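Local structure of thioredoxin reductase (Streptococcus pyogenes, 5UWY) at residues A[274-277]-A[278-282]; A[171-175]-A[176-180]; A[297-300]-A[301-305]. The protein probably catalyses the NADPH-dependent reduction of thioredoxin through its bound FAD and a redox-active disulfide. All coordinates share one frame; numbering follows the deposited sequence.

Contact 1. Residues A[274-277]-A[278-282]; sequences IGDV and RQKDL. With FAD (flavin-adenine dinucleotide), chain B.
Gly275 O is the point on which Arg278 and Lys280 converge in this turn, between strand 271-273 and helix 285-304. The one backbone hydrogen bond across it is weak: Arg278 N reaches Gly275 O at 3.4 Å, with an N-H...O angle of 147°.

Aliphatic contacts accompany that bond. Arg278 CB lies 3.2 Å from Gly275 O, while its CG rests near the carbonyl carbon of Ile274. From Lys280, whose chain bends at chi2 and chi3, CE comes to 3.3 Å from the same Gly275 O.

The charged ends are engaged beyond the turn. Lys280 NZ forms a salt bridge with Asp291 and a hydrogen bond with Thr287, both on helix 285-304, and Arg278 NH2 donates to Thr260. Lys280 NZ also stands 4.5 Å from Asp276 OD1, opposite charges too far apart for a salt bridge.

Cofactor contacts come from the other side of the loop. Asp276 N donates to FAD O1P at 2.8 Å and 158°, and Gly275, with a positive phi and no side chain, brings its CA to 3.2 Å from FAD O1P. CG of Asp276 sits anti to the carbonyl carbon (chi1 -68°), which carries the carboxylate along the ribityl chain, with OD1 3.3 Å from FAD C5'.

The sequence Ile-Gly-Asp and this geometry fit the second FAD-binding motif of the flavoprotein disulfide reductases. A backbone amide meets the phosphate and an acid lines the ribityl chain, while Lys280 NZ, though bonded to Asp291, may slightly offset the charge of Asp276.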
ATOM      1  N   ILE A 274      -5.042  -1.323 -11.083  1.00 16.88           N
ATOM      2  CA  ILE A 274      -4.723  -1.159  -9.672  1.00 15.73           C
ATOM      3  C   ILE A 274      -5.995  -1.247  -8.848  1.00 16.36           C
ATOM      4  O   ILE A 274      -7.108  -1.078  -9.351  1.00 26.73           O
ATOM      5  CB  ILE A 274      -4.029   0.181  -9.362  1.00 15.82           C
ATOM      6  CG1 ILE A 274      -4.887   1.342  -9.869  1.00 15.99           C
ATOM      7  CG2 ILE A 274      -2.638   0.201  -9.940  1.00 22.47           C
ATOM      8  CD1 ILE A 274      -4.291   2.696  -9.597  1.00 15.70           C
ATOM      9  N   GLY A 275      -5.802  -1.488  -7.556  1.00 15.71           N
ATOM     10  CA  GLY A 275      -6.907  -1.488  -6.627  1.00 16.53           C
ATOM     11  C   GLY A 275      -7.714  -2.774  -6.672  1.00 17.91           C
ATOM     12  O   GLY A 275      -7.202  -3.859  -6.932  1.00 28.96           O
ATOM     13  N   ASP A 276      -9.011  -2.622  -6.416  1.00 19.46           N
ATOM     14  CA  ASP A 276      -9.934  -3.729  -6.218  1.00 24.64           C
ATOM     15  C   ASP A 276     -10.429  -4.347  -7.514  1.00 22.58           C
ATOM     16  O   ASP A 276     -10.927  -5.482  -7.487  1.00 29.82           O
ATOM     17  CB  ASP A 276     -11.119  -3.240  -5.391  1.00 43.95           C
ATOM     18  CG  ASP A 276     -10.724  -2.895  -3.976  1.00 63.86           C
ATOM     19  OD1 ASP A 276      -9.583  -2.420  -3.787  1.00 65.03           O
ATOM     20  OD2 ASP A 276     -11.552  -3.063  -3.066  1.00 94.06           O
ATOM     21  N   VAL A 277     -10.307  -3.632  -8.634  1.00 27.92           N
ATOM     22  CA  VAL A 277     -10.596  -4.206  -9.937  1.00 23.58           C
ATOM     23  C   VAL A 277      -9.658  -5.357 -10.280  1.00 34.32           C
ATOM     24  O   VAL A 277      -9.860  -6.042 -11.292  1.00 50.23           O
ATOM     25  CB  VAL A 277     -10.527  -3.104 -11.015  1.00 23.63           C
ATOM     26  CG1 VAL A 277      -9.098  -2.926 -11.512  1.00 21.79           C
ATOM     27  CG2 VAL A 277     -11.468  -3.419 -12.164  1.00 26.59           C
ATOM     28  N   ARG A 278      -8.652  -5.593  -9.447  1.00 34.58           N
ATOM     29  CA  ARG A 278      -7.595  -6.561  -9.674  1.00 21.57           C
ATOM     30  C   ARG A 278      -7.971  -7.934  -9.133  1.00 22.54           C
ATOM     31  O   ARG A 278      -8.837  -8.079  -8.268  1.00 31.16           O
ATOM     32  CB  ARG A 278      -6.318  -6.096  -8.983  1.00 19.13           C
ATOM     33  CG  ARG A 278      -5.454  -5.132  -9.761  1.00 25.50           C
ATOM     34  CD  ARG A 278      -4.016  -5.598  -9.714  1.00 28.76           C
ATOM     35  NE  ARG A 278      -3.493  -5.544  -8.351  1.00 18.71           N
ATOM     36  CZ  ARG A 278      -2.675  -6.451  -7.828  1.00 21.62           C
ATOM     37  NH1 ARG A 278      -2.257  -6.330  -6.575  1.00 16.45           N
ATOM     38  NH2 ARG A 278      -2.260  -7.474  -8.565  1.00 27.95           N
ATOM     39  N   GLN A 279      -7.289  -8.950  -9.655  1.00 23.08           N
ATOM     40  CA  GLN A 279      -7.241 -10.261  -9.019  1.00 24.52           C
ATOM     41  C   GLN A 279      -6.359 -10.173  -7.781  1.00 30.03           C
ATOM     42  O   GLN A 279      -5.133 -10.093  -7.895  1.00 37.94           O
ATOM     43  CB  GLN A 279      -6.687 -11.295  -9.994  1.00 29.48           C
ATOM     44  CG  GLN A 279      -7.638 -12.401 -10.378  1.00 43.07           C
ATOM     45  CD  GLN A 279      -6.931 -13.528 -11.107  1.00 58.57           C
ATOM     46  OE1 GLN A 279      -5.746 -13.427 -11.433  1.00 50.81           O
ATOM     47  NE2 GLN A 279      -7.653 -14.612 -11.364  1.00 76.91           N
ATOM     48  N   LYS A 280      -6.969 -10.179  -6.599  1.00 37.80           N
ATOM     49  CA  LYS A 280      -6.205 -10.105  -5.362  1.00 31.98           C
ATOM     50  C   LYS A 280      -7.085 -10.584  -4.220  1.00 37.59           C
ATOM     51  O   LYS A 280      -8.286 -10.808  -4.386  1.00 49.21           O
ATOM     52  CB  LYS A 280      -5.695  -8.686  -5.097  1.00 21.00           C
ATOM     53  CG  LYS A 280      -6.752  -7.608  -5.242  1.00 28.79           C
ATOM     54  CD  LYS A 280      -6.548  -6.491  -4.231  1.00 33.52           C
ATOM     55  CE  LYS A 280      -5.455  -5.533  -4.690  1.00 35.66           C
ATOM     56  NZ  LYS A 280      -5.489  -4.239  -3.959  1.00 27.90           N
ATOM     57  N   ASP A 281      -6.471 -10.723  -3.047  1.00 36.84           N
ATOM     58  CA  ASP A 281      -7.136 -11.280  -1.874  1.00 35.02           C
ATOM     59  C   ASP A 281      -7.609 -10.219  -0.889  1.00 34.93           C
ATOM     60  O   ASP A 281      -8.772 -10.231  -0.481  1.00 53.81           O
ATOM     61  CB  ASP A 281      -6.196 -12.266  -1.180  1.00 45.49           C
ATOM     62  CG  ASP A 281      -5.915 -13.483  -2.031  1.00 80.39           C
ATOM     63  OD1 ASP A 281      -6.868 -14.065  -2.590  1.00 95.75           O
ATOM     64  OD2 ASP A 281      -4.720 -13.818  -2.191  1.00 93.38           O
ATOM     65  N   LEU A 282      -6.739  -9.298  -0.492  1.00 30.77           N
ATOM     66  CA  LEU A 282      -7.080  -8.289   0.500  1.00 24.06           C
ATOM     67  C   LEU A 282      -7.349  -6.973  -0.218  1.00 30.95           C
ATOM     68  O   LEU A 282      -6.454  -6.420  -0.867  1.00 30.15           O
ATOM     69  CB  LEU A 282      -5.967  -8.149   1.537  1.00 23.56           C
ATOM     70  CG  LEU A 282      -6.182  -6.998   2.511  1.00 29.40           C
ATOM     71  CD1 LEU A 282      -7.156  -7.416   3.596  1.00 25.49           C
ATOM     72  CD2 LEU A 282      -4.876  -6.549   3.133  1.00 43.33           C
TER
HETATM   73  PA  FAD B 401     -13.101   1.999  -5.886  1.00 80.49           P
HETATM   74  O1A FAD B 401     -12.842   3.060  -4.880  1.00 81.20           O
HETATM   75  O2A FAD B 401     -14.329   1.117  -5.640  1.00 70.56           O
HETATM   76  O5B FAD B 401     -13.239   2.606  -7.315  1.00 80.47           O
HETATM   77  C5B FAD B 401     -14.535   2.887  -7.880  1.00 82.82           C
HETATM   78  C4B FAD B 401     -14.460   4.144  -8.703  1.00 83.00           C
HETATM   79  O4B FAD B 401     -14.465   3.796 -10.108  1.00 83.74           O
HETATM   80  C3B FAD B 401     -15.619   5.121  -8.485  1.00 82.40           C
HETATM   81  O3B FAD B 401     -15.151   6.456  -8.316  1.00 84.03           O
HETATM   82  C2B FAD B 401     -16.461   4.950  -9.753  1.00 80.80           C
HETATM   83  O2B FAD B 401     -17.152   6.153 -10.074  1.00 76.36           O
HETATM   84  C1B FAD B 401     -15.369   4.643 -10.775  1.00 83.60           C
HETATM   85  N9A FAD B 401     -15.831   3.982 -11.995  1.00 77.78           N
HETATM   86  C8A FAD B 401     -16.270   2.691 -12.140  1.00 79.78           C
HETATM   87  N7A FAD B 401     -16.621   2.374 -13.365  1.00 82.94           N
HETATM   88  C5A FAD B 401     -16.391   3.540 -14.076  1.00 78.94           C
HETATM   89  C6A FAD B 401     -16.560   3.868 -15.437  1.00 67.92           C
HETATM   90  N6A FAD B 401     -17.019   3.013 -16.353  1.00 63.97           N
HETATM   91  N1A FAD B 401     -16.236   5.124 -15.822  1.00 63.94           N
HETATM   92  C2A FAD B 401     -15.777   5.982 -14.907  1.00 63.42           C
HETATM   93  N3A FAD B 401     -15.575   5.784 -13.604  1.00 69.04           N
HETATM   94  C4A FAD B 401     -15.905   4.536 -13.252  1.00 76.45           C
HETATM   95  N1  FAD B 401     -11.925   0.255   3.179  1.00108.00           N
HETATM   96  C2  FAD B 401     -11.090   0.235   4.260  1.00 96.75           C
HETATM   97  O2  FAD B 401      -9.870   0.402   4.143  1.00 84.60           O
HETATM   98  N3  FAD B 401     -11.614   0.028   5.525  1.00 94.67           N
HETATM   99  C4  FAD B 401     -12.943  -0.175   5.830  1.00 95.24           C
HETATM  100  O4  FAD B 401     -13.290  -0.349   6.997  1.00 94.45           O
HETATM  101  C4X FAD B 401     -13.821  -0.157   4.676  1.00104.15           C
HETATM  102  N5  FAD B 401     -15.096  -0.344   4.873  1.00105.56           N
HETATM  103  C5X FAD B 401     -15.935  -0.330   3.773  1.00 96.36           C
HETATM  104  C6  FAD B 401     -17.300  -0.527   3.972  1.00 85.78           C
HETATM  105  C7  FAD B 401     -18.189  -0.519   2.904  1.00 82.50           C
HETATM  106  C7M FAD B 401     -19.657  -0.737   3.160  1.00 67.62           C
HETATM  107  C8  FAD B 401     -17.705  -0.310   1.601  1.00 94.12           C
HETATM  108  C8M FAD B 401     -18.641  -0.296   0.422  1.00 91.37           C
HETATM  109  C9  FAD B 401     -16.342  -0.112   1.398  1.00 99.70           C
HETATM  110  C9A FAD B 401     -15.456  -0.120   2.470  1.00 99.41           C
HETATM  111  N10 FAD B 401     -14.065   0.061   2.298  1.00 99.92           N
HETATM  112  C10 FAD B 401     -13.219   0.063   3.387  1.00107.03           C
HETATM  113  C1' FAD B 401     -13.499   0.324   0.963  1.00 89.55           C
HETATM  114  C2' FAD B 401     -12.844  -0.890   0.313  1.00 82.94           C
HETATM  115  O2' FAD B 401     -11.485  -1.021   0.731  1.00 84.75           O
HETATM  116  C3' FAD B 401     -12.871  -0.716  -1.207  1.00 78.54           C
HETATM  117  O3' FAD B 401     -12.606  -1.985  -1.791  1.00 69.64           O
HETATM  118  C4' FAD B 401     -11.889   0.309  -1.788  1.00 68.91           C
HETATM  119  O4' FAD B 401     -12.369   1.630  -1.535  1.00 56.51           O
HETATM  120  C5' FAD B 401     -11.681   0.122  -3.277  1.00 64.35           C
HETATM  121  O5' FAD B 401     -10.760   1.121  -3.765  1.00 57.59           O
HETATM  122  P   FAD B 401     -10.426   1.242  -5.305  1.00 33.30           P
HETATM  123  O1P FAD B 401      -9.550   0.060  -5.725  1.00 37.43           O
HETATM  124  O2P FAD B 401      -9.855   2.563  -5.673  1.00 22.59           O
HETATM  125  O3P FAD B 401     -11.840   1.045  -6.007  1.00 60.77           O

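Contact 2. Residues A[171-175]-A[176-180]; sequences VVHRR and DQLRA
His173 and Gln177 meet across the bend that follows strand 168-172, and theirs is the closer-packed side of the contact. The imidazole has CG anti to the backbone N (chi1 -172°), which sends the ring across the mouth of the turn. Gln177 O lies at the ring edge, near its plane, 3.5 Å from His173 ND1 and 3.6 Å from His173 CE1. Over one face of the same ring stands the backbone N of Arg175, 3.9 Å above the plane and offset toward the rim. Leu178 CD2 approaches obliquely at 4.5 Å from His173 ND1, and the leucine itself packs on Trp198 and on Gln185 and Phe189 of helix 182-190, which ties the turn to the body of the domain.

The solvent side is looser and polar. Arg175 bends at chi2 and chi3, and its guanidinium ends beside Asp176 and Gln177, where NH2 makes a weak salt-bridge hydrogen bond to Asp176 OD2 (3.5 Å, N-H...O angle 139°). The oxygen is at the guanidinium edge, near its plane, while the carboxylate plane is turned 41° from it. Gln177 runs alongside, pointing the same way, yet its amide is nearly perpendicular to the guanidinium, with NE2 still 3.9 Å from Arg175 NH2.

Arg179 NH1 forms a salt bridge to a bound phosphate ion, probably from the crystallisation liquor. The sequence His-Arg-Arg followed, after three intervening residues, by Arg179 matches the HRRxxxR motif of bacterial thioredoxin reductases. Arg174, Arg175 and Arg179, clustered at a turn against which His173 packs, are therefore consistent with a site for the 2'-phosphate of NADPH, and Asp176 would offset only part of their positive charge.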
ATOM      1  N   VAL A 171     -25.764 -17.255  11.491  1.00 60.64           N
ATOM      2  CA  VAL A 171     -25.815 -17.067  10.045  1.00 57.03           C
ATOM      3  C   VAL A 171     -27.177 -17.533   9.552  1.00 56.05           C
ATOM      4  O   VAL A 171     -27.703 -18.551  10.016  1.00 54.56           O
ATOM      5  CB  VAL A 171     -24.674 -17.792   9.297  1.00 51.11           C
ATOM      6  CG1 VAL A 171     -23.347 -17.600   9.992  1.00 51.06           C
ATOM      7  CG2 VAL A 171     -24.999 -19.260   8.898  1.00 52.99           C
ATOM      8  N   VAL A 172     -27.737 -16.784   8.647  1.00 54.99           N
ATOM      9  CA  VAL A 172     -28.942 -17.176   7.934  1.00 53.51           C
ATOM     10  C   VAL A 172     -28.536 -17.830   6.627  1.00 60.91           C
ATOM     11  O   VAL A 172     -27.506 -17.499   6.034  1.00 59.22           O
ATOM     12  CB  VAL A 172     -29.844 -15.957   7.677  1.00 53.45           C
ATOM     13  CG1 VAL A 172     -30.667 -15.654   8.907  1.00 60.23           C
ATOM     14  CG2 VAL A 172     -28.999 -14.771   7.288  1.00 57.93           C
ATOM     15  N   HIS A 173     -29.347 -18.778   6.177  1.00 59.65           N
ATOM     16  CA  HIS A 173     -29.197 -19.325   4.841  1.00 66.07           C
ATOM     17  C   HIS A 173     -30.513 -19.963   4.422  1.00 77.22           C
ATOM     18  O   HIS A 173     -31.207 -20.568   5.241  1.00 87.10           O
ATOM     19  CB  HIS A 173     -28.061 -20.340   4.761  1.00 55.91           C
ATOM     20  CG  HIS A 173     -27.770 -20.779   3.365  1.00 63.35           C
ATOM     21  ND1 HIS A 173     -27.347 -22.052   3.051  1.00 59.31           N
ATOM     22  CD2 HIS A 173     -27.861 -20.110   2.192  1.00 65.50           C
ATOM     23  CE1 HIS A 173     -27.165 -22.138   1.747  1.00 61.56           C
ATOM     24  NE2 HIS A 173     -27.477 -20.977   1.200  1.00 68.26           N
ATOM     25  N   ARG A 174     -30.855 -19.813   3.143  1.00 74.69           N
ATOM     26  CA  ARG A 174     -32.129 -20.262   2.585  1.00 77.84           C
ATOM     27  C   ARG A 174     -32.188 -21.770   2.336  1.00 80.58           C
ATOM     28  O   ARG A 174     -33.048 -22.223   1.568  1.00 95.16           O
ATOM     29  CB  ARG A 174     -32.427 -19.510   1.282  1.00 75.22           C
ATOM     30  CG  ARG A 174     -31.219 -19.369   0.362  1.00 71.41           C
ATOM     31  CD  ARG A 174     -31.648 -19.010  -1.050  1.00 80.71           C
ATOM     32  NE  ARG A 174     -31.676 -17.565  -1.258  1.00 87.43           N
ATOM     33  CZ  ARG A 174     -32.773 -16.880  -1.554  1.00 91.34           C
ATOM     34  NH1 ARG A 174     -32.713 -15.566  -1.729  1.00 99.05           N
ATOM     35  NH2 ARG A 174     -33.934 -17.511  -1.662  1.00 80.83           N
ATOM     36  N   ARG A 175     -31.308 -22.558   2.950  1.00 69.32           N
ATOM     37  CA  ARG A 175     -31.293 -23.997   2.744  1.00 70.89           C
ATOM     38  C   ARG A 175     -30.964 -24.699   4.055  1.00 76.96           C
ATOM     39  O   ARG A 175     -30.613 -24.067   5.053  1.00 68.62           O
ATOM     40  CB  ARG A 175     -30.292 -24.388   1.652  1.00 57.99           C
ATOM     41  CG  ARG A 175     -30.731 -23.984   0.260  1.00 57.72           C
ATOM     42  CD  ARG A 175     -31.576 -25.062  -0.374  1.00 59.31           C
ATOM     43  NE  ARG A 175     -30.829 -25.750  -1.414  1.00 58.96           N
ATOM     44  CZ  ARG A 175     -30.484 -27.029  -1.361  1.00 61.58           C
ATOM     45  NH1 ARG A 175     -29.797 -27.563  -2.355  1.00 59.44           N
ATOM     46  NH2 ARG A 175     -30.826 -27.774  -0.317  1.00 63.92           N
ATOM     47  N   ASP A 176     -31.085 -26.027   4.040  1.00 95.56           N
ATOM     48  CA  ASP A 176     -30.813 -26.841   5.217  1.00 99.89           C
ATOM     49  C   ASP A 176     -29.386 -27.370   5.263  1.00 91.96           C
ATOM     50  O   ASP A 176     -28.994 -27.957   6.278  1.00 95.84           O
ATOM     51  CB  ASP A 176     -31.799 -28.016   5.288  1.00106.40           C
ATOM     52  CG  ASP A 176     -32.039 -28.662   3.936  1.00114.27           C
ATOM     53  OD1 ASP A 176     -32.244 -29.893   3.891  1.00115.81           O
ATOM     54  OD2 ASP A 176     -32.025 -27.939   2.917  1.00116.95           O
ATOM     55  N   GLN A 177     -28.608 -27.182   4.201  1.00 81.44           N
ATOM     56  CA  GLN A 177     -27.216 -27.600   4.171  1.00 76.05           C
ATOM     57  C   GLN A 177     -26.342 -26.424   3.760  1.00 72.17           C
ATOM     58  O   GLN A 177     -26.796 -25.481   3.106  1.00 81.23           O
ATOM     59  CB  GLN A 177     -26.986 -28.766   3.199  1.00 76.16           C
ATOM     60  CG  GLN A 177     -28.218 -29.594   2.898  1.00 80.76           C
ATOM     61  CD  GLN A 177     -28.048 -30.413   1.639  1.00 83.31           C
ATOM     62  OE1 GLN A 177     -26.937 -30.558   1.133  1.00 76.99           O
ATOM     63  NE2 GLN A 177     -29.149 -30.952   1.124  1.00 88.31           N
ATOM     64  N   LEU A 178     -25.076 -26.491   4.153  1.00 57.30           N
ATOM     65  CA  LEU A 178     -24.086 -25.520   3.716  1.00 54.74           C
ATOM     66  C   LEU A 178     -23.396 -26.024   2.456  1.00 57.62           C
ATOM     67  O   LEU A 178     -23.158 -27.226   2.304  1.00 68.01           O
ATOM     68  CB  LEU A 178     -23.051 -25.268   4.815  1.00 53.73           C
ATOM     69  CG  LEU A 178     -23.541 -24.583   6.091  1.00 55.34           C
ATOM     70  CD1 LEU A 178     -22.450 -24.585   7.148  1.00 56.05           C
ATOM     71  CD2 LEU A 178     -23.999 -23.166   5.793  1.00 53.81           C
ATOM     72  N   ARG A 179     -23.087 -25.102   1.550  1.00 52.95           N
ATOM     73  CA  ARG A 179     -22.334 -25.432   0.346  1.00 56.32           C
ATOM     74  C   ARG A 179     -20.842 -25.181   0.510  1.00 51.08           C
ATOM     75  O   ARG A 179     -20.097 -25.277  -0.469  1.00 60.28           O
ATOM     76  CB  ARG A 179     -22.868 -24.643  -0.853  1.00 51.67           C
ATOM     77  CG  ARG A 179     -22.710 -23.140  -0.740  1.00 51.69           C
ATOM     78  CD  ARG A 179     -23.145 -22.445  -2.020  1.00 50.05           C
ATOM     79  NE  ARG A 179     -23.564 -21.067  -1.778  1.00 56.58           N
ATOM     80  CZ  ARG A 179     -22.823 -20.000  -2.060  1.00 53.91           C
ATOM     81  NH1 ARG A 179     -21.620 -20.152  -2.597  1.00 53.77           N
ATOM     82  NH2 ARG A 179     -23.283 -18.784  -1.806  1.00 54.50           N
ATOM     83  N   ALA A 180     -20.394 -24.867   1.722  1.00 50.84           N
ATOM     84  CA  ALA A 180     -18.991 -24.591   1.975  1.00 60.09           C
ATOM     85  C   ALA A 180     -18.198 -25.890   2.108  1.00 64.09           C
ATOM     86  O   ALA A 180     -18.749 -26.993   2.124  1.00 63.39           O
ATOM     87  CB  ALA A 180     -18.835 -23.741   3.235  1.00 49.51           C
TER

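Contact 3. Residues A[297-300]-A[301-305]; sequences QGVY and HYLES
The last turns of helix 285-304, near the C-terminus of the chain, hold this contact, in which residues of one turn meet those of the next. Three regular i to i+4 backbone bonds carry it. Tyr302 N donates to Gly298 O at 3.0 Å and is almost straight (175°), Leu303 N to Val299 O at 2.9 Å, and Glu304 N to Tyr300 O, also at 2.9 Å.

Two pairs of side chains line different flanks of the helix. Val299 and Leu303 lie side by side and point the same way, CG1 of the valine 4.0 Å from CD1 of the leucine. This apolar flank faces the body of the subunit: Val299 packs on Thr7 of strand 5-10 and on Thr105 and Ile107 of strand 105-108, and Leu303 on Asp6 and Lys104.

Tyr300 and Glu304 make the second pair. The ring has CG anti to the backbone N (chi1 167°) and projects outward from the helix, where Glu304 crosses it. Glu304 CB stands over one face of it, 4.2 Å above the plane and toward the rim. Beyond, the extended glutamate brings OE1 to 3.2 Å from Tyr300 CE2 and 3.1 Å from Tyr300 OH, the carboxylate plane 48° from the ring. Both residues belong to the dimer interface: Tyr300 meets Tyr161 of the second subunit edge-to-face, and both touch Ile160 of that subunit.

With one flank against the parallel sheet and another against a partner chain, this is the C-terminal helix of a Rossmann-like FAD domain serving also as a dimer-interface helix.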
ATOM      1  N   GLN A 297       4.261   5.251 -10.380  1.00 19.18           N
ATOM      2  CA  GLN A 297       5.698   5.367 -10.594  1.00 17.97           C
ATOM      3  C   GLN A 297       6.169   4.535 -11.783  1.00 29.92           C
ATOM      4  O   GLN A 297       7.181   4.874 -12.408  1.00 38.34           O
ATOM      5  CB  GLN A 297       6.454   4.971  -9.325  1.00 17.29           C
ATOM      6  CG  GLN A 297       7.908   5.414  -9.310  1.00 25.17           C
ATOM      7  CD  GLN A 297       8.068   6.894  -9.603  1.00 42.98           C
ATOM      8  OE1 GLN A 297       7.278   7.721  -9.147  1.00 37.66           O
ATOM      9  NE2 GLN A 297       9.097   7.233 -10.371  1.00 55.46           N
ATOM     10  N   GLY A 298       5.452   3.461 -12.119  1.00 21.10           N
ATOM     11  CA  GLY A 298       5.844   2.648 -13.259  1.00 28.44           C
ATOM     12  C   GLY A 298       5.553   3.304 -14.594  1.00 39.30           C
ATOM     13  O   GLY A 298       6.200   2.988 -15.600  1.00 37.17           O
ATOM     14  N   VAL A 299       4.577   4.215 -14.626  1.00 32.39           N
ATOM     15  CA  VAL A 299       4.291   4.954 -15.855  1.00 24.29           C
ATOM     16  C   VAL A 299       5.548   5.646 -16.369  1.00 32.34           C
ATOM     17  O   VAL A 299       5.867   5.582 -17.564  1.00 30.88           O
ATOM     18  CB  VAL A 299       3.150   5.959 -15.625  1.00 32.09           C
ATOM     19  CG1 VAL A 299       3.105   6.958 -16.762  1.00 51.61           C
ATOM     20  CG2 VAL A 299       1.830   5.231 -15.514  1.00 28.57           C
ATOM     21  N   TYR A 300       6.288   6.307 -15.471  1.00 25.00           N
ATOM     22  CA  TYR A 300       7.496   7.004 -15.900  1.00 27.43           C
ATOM     23  C   TYR A 300       8.501   6.046 -16.524  1.00 32.17           C
ATOM     24  O   TYR A 300       9.123   6.369 -17.540  1.00 44.00           O
ATOM     25  CB  TYR A 300       8.148   7.744 -14.735  1.00 38.31           C
ATOM     26  CG  TYR A 300       9.553   8.195 -15.076  1.00 34.91           C
ATOM     27  CD1 TYR A 300       9.763   9.274 -15.927  1.00 40.17           C
ATOM     28  CD2 TYR A 300      10.666   7.522 -14.583  1.00 32.97           C
ATOM     29  CE1 TYR A 300      11.037   9.682 -16.262  1.00 45.83           C
ATOM     30  CE2 TYR A 300      11.946   7.924 -14.916  1.00 43.58           C
ATOM     31  CZ  TYR A 300      12.126   9.006 -15.756  1.00 49.17           C
ATOM     32  OH  TYR A 300      13.394   9.416 -16.094  1.00 57.00           O
ATOM     33  N   HIS A 301       8.691   4.871 -15.920  1.00 34.29           N
ATOM     34  CA  HIS A 301       9.651   3.911 -16.457  1.00 44.35           C
ATOM     35  C   HIS A 301       9.232   3.440 -17.845  1.00 36.41           C
ATOM     36  O   HIS A 301      10.045   3.421 -18.783  1.00 35.08           O
ATOM     37  CB  HIS A 301       9.796   2.726 -15.500  1.00 57.07           C
ATOM     38  CG  HIS A 301      10.979   1.854 -15.787  1.00 72.03           C
ATOM     39  ND1 HIS A 301      10.866   0.500 -16.022  1.00 72.49           N
ATOM     40  CD2 HIS A 301      12.299   2.142 -15.875  1.00 76.63           C
ATOM     41  CE1 HIS A 301      12.067  -0.007 -16.241  1.00 76.51           C
ATOM     42  NE2 HIS A 301      12.953   0.968 -16.158  1.00 79.76           N
ATOM     43  N   TYR A 302       7.956   3.068 -17.996  1.00 38.63           N
ATOM     44  CA  TYR A 302       7.462   2.643 -19.302  1.00 33.69           C
ATOM     45  C   TYR A 302       7.654   3.735 -20.351  1.00 33.27           C
ATOM     46  O   TYR A 302       8.052   3.450 -21.485  1.00 35.12           O
ATOM     47  CB  TYR A 302       5.988   2.241 -19.204  1.00 28.05           C
ATOM     48  CG  TYR A 302       5.381   1.802 -20.522  1.00 36.71           C
ATOM     49  CD1 TYR A 302       5.562   0.508 -20.995  1.00 40.28           C
ATOM     50  CD2 TYR A 302       4.628   2.681 -21.292  1.00 37.36           C
ATOM     51  CE1 TYR A 302       5.011   0.102 -22.198  1.00 41.33           C
ATOM     52  CE2 TYR A 302       4.075   2.285 -22.496  1.00 39.27           C
ATOM     53  CZ  TYR A 302       4.268   0.994 -22.944  1.00 43.99           C
ATOM     54  OH  TYR A 302       3.718   0.594 -24.143  1.00 53.36           O
ATOM     55  N   LEU A 303       7.388   4.994 -19.986  1.00 32.55           N
ATOM     56  CA  LEU A 303       7.553   6.083 -20.945  1.00 39.65           C
ATOM     57  C   LEU A 303       9.021   6.317 -21.279  1.00 46.59           C
ATOM     58  O   LEU A 303       9.365   6.584 -22.435  1.00 53.15           O
ATOM     59  CB  LEU A 303       6.922   7.367 -20.407  1.00 40.16           C
ATOM     60  CG  LEU A 303       5.396   7.421 -20.336  1.00 38.31           C
ATOM     61  CD1 LEU A 303       4.932   8.761 -19.784  1.00 34.00           C
ATOM     62  CD2 LEU A 303       4.790   7.154 -21.705  1.00 35.79           C
ATOM     63  N   GLU A 304       9.901   6.228 -20.279  1.00 50.11           N
ATOM     64  CA  GLU A 304      11.316   6.491 -20.513  1.00 53.14           C
ATOM     65  C   GLU A 304      11.926   5.442 -21.430  1.00 52.36           C
ATOM     66  O   GLU A 304      12.690   5.779 -22.342  1.00 62.71           O
ATOM     67  CB  GLU A 304      12.078   6.544 -19.188  1.00 60.03           C
ATOM     68  CG  GLU A 304      13.577   6.758 -19.356  1.00 72.02           C
ATOM     69  CD  GLU A 304      14.372   6.378 -18.121  1.00 82.12           C
ATOM     70  OE1 GLU A 304      13.811   6.434 -17.006  1.00 83.38           O
ATOM     71  OE2 GLU A 304      15.561   6.023 -18.266  1.00 87.55           O
ATOM     72  N   SER A 305      11.589   4.168 -21.223  1.00 60.73           N
ATOM     73  CA  SER A 305      12.145   3.124 -22.078  1.00 76.95           C
ATOM     74  C   SER A 305      11.491   3.118 -23.458  1.00 83.52           C
ATOM     75  O   SER A 305      11.182   2.052 -24.000  1.00 83.83           O
ATOM     76  CB  SER A 305      11.999   1.753 -21.412  1.00 84.37           C
ATOM     77  OG  SER A 305      12.529   1.767 -20.097  1.00 91.38           O
TER

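Contact 1 is the one of the three that touches the cofactor, its Gly275 and Asp276 belonging to the FAD pocket. Contact 3 closes the helix 285-304 that begins just after contact 1, with centres 22 Å apart and nearest atoms about 9 Å apart; the side chain of its Gln297 remains about 10 Å from a bound FAD. Both reach the second subunit. Contact 2 lies in the other parallel-sheet domain, probably the one that binds NADPH: its centre is 28 Å from that of contact 1 and 49 Å from that of contact 3, which lies on the opposite side of the chain's centre. No two contacts touch.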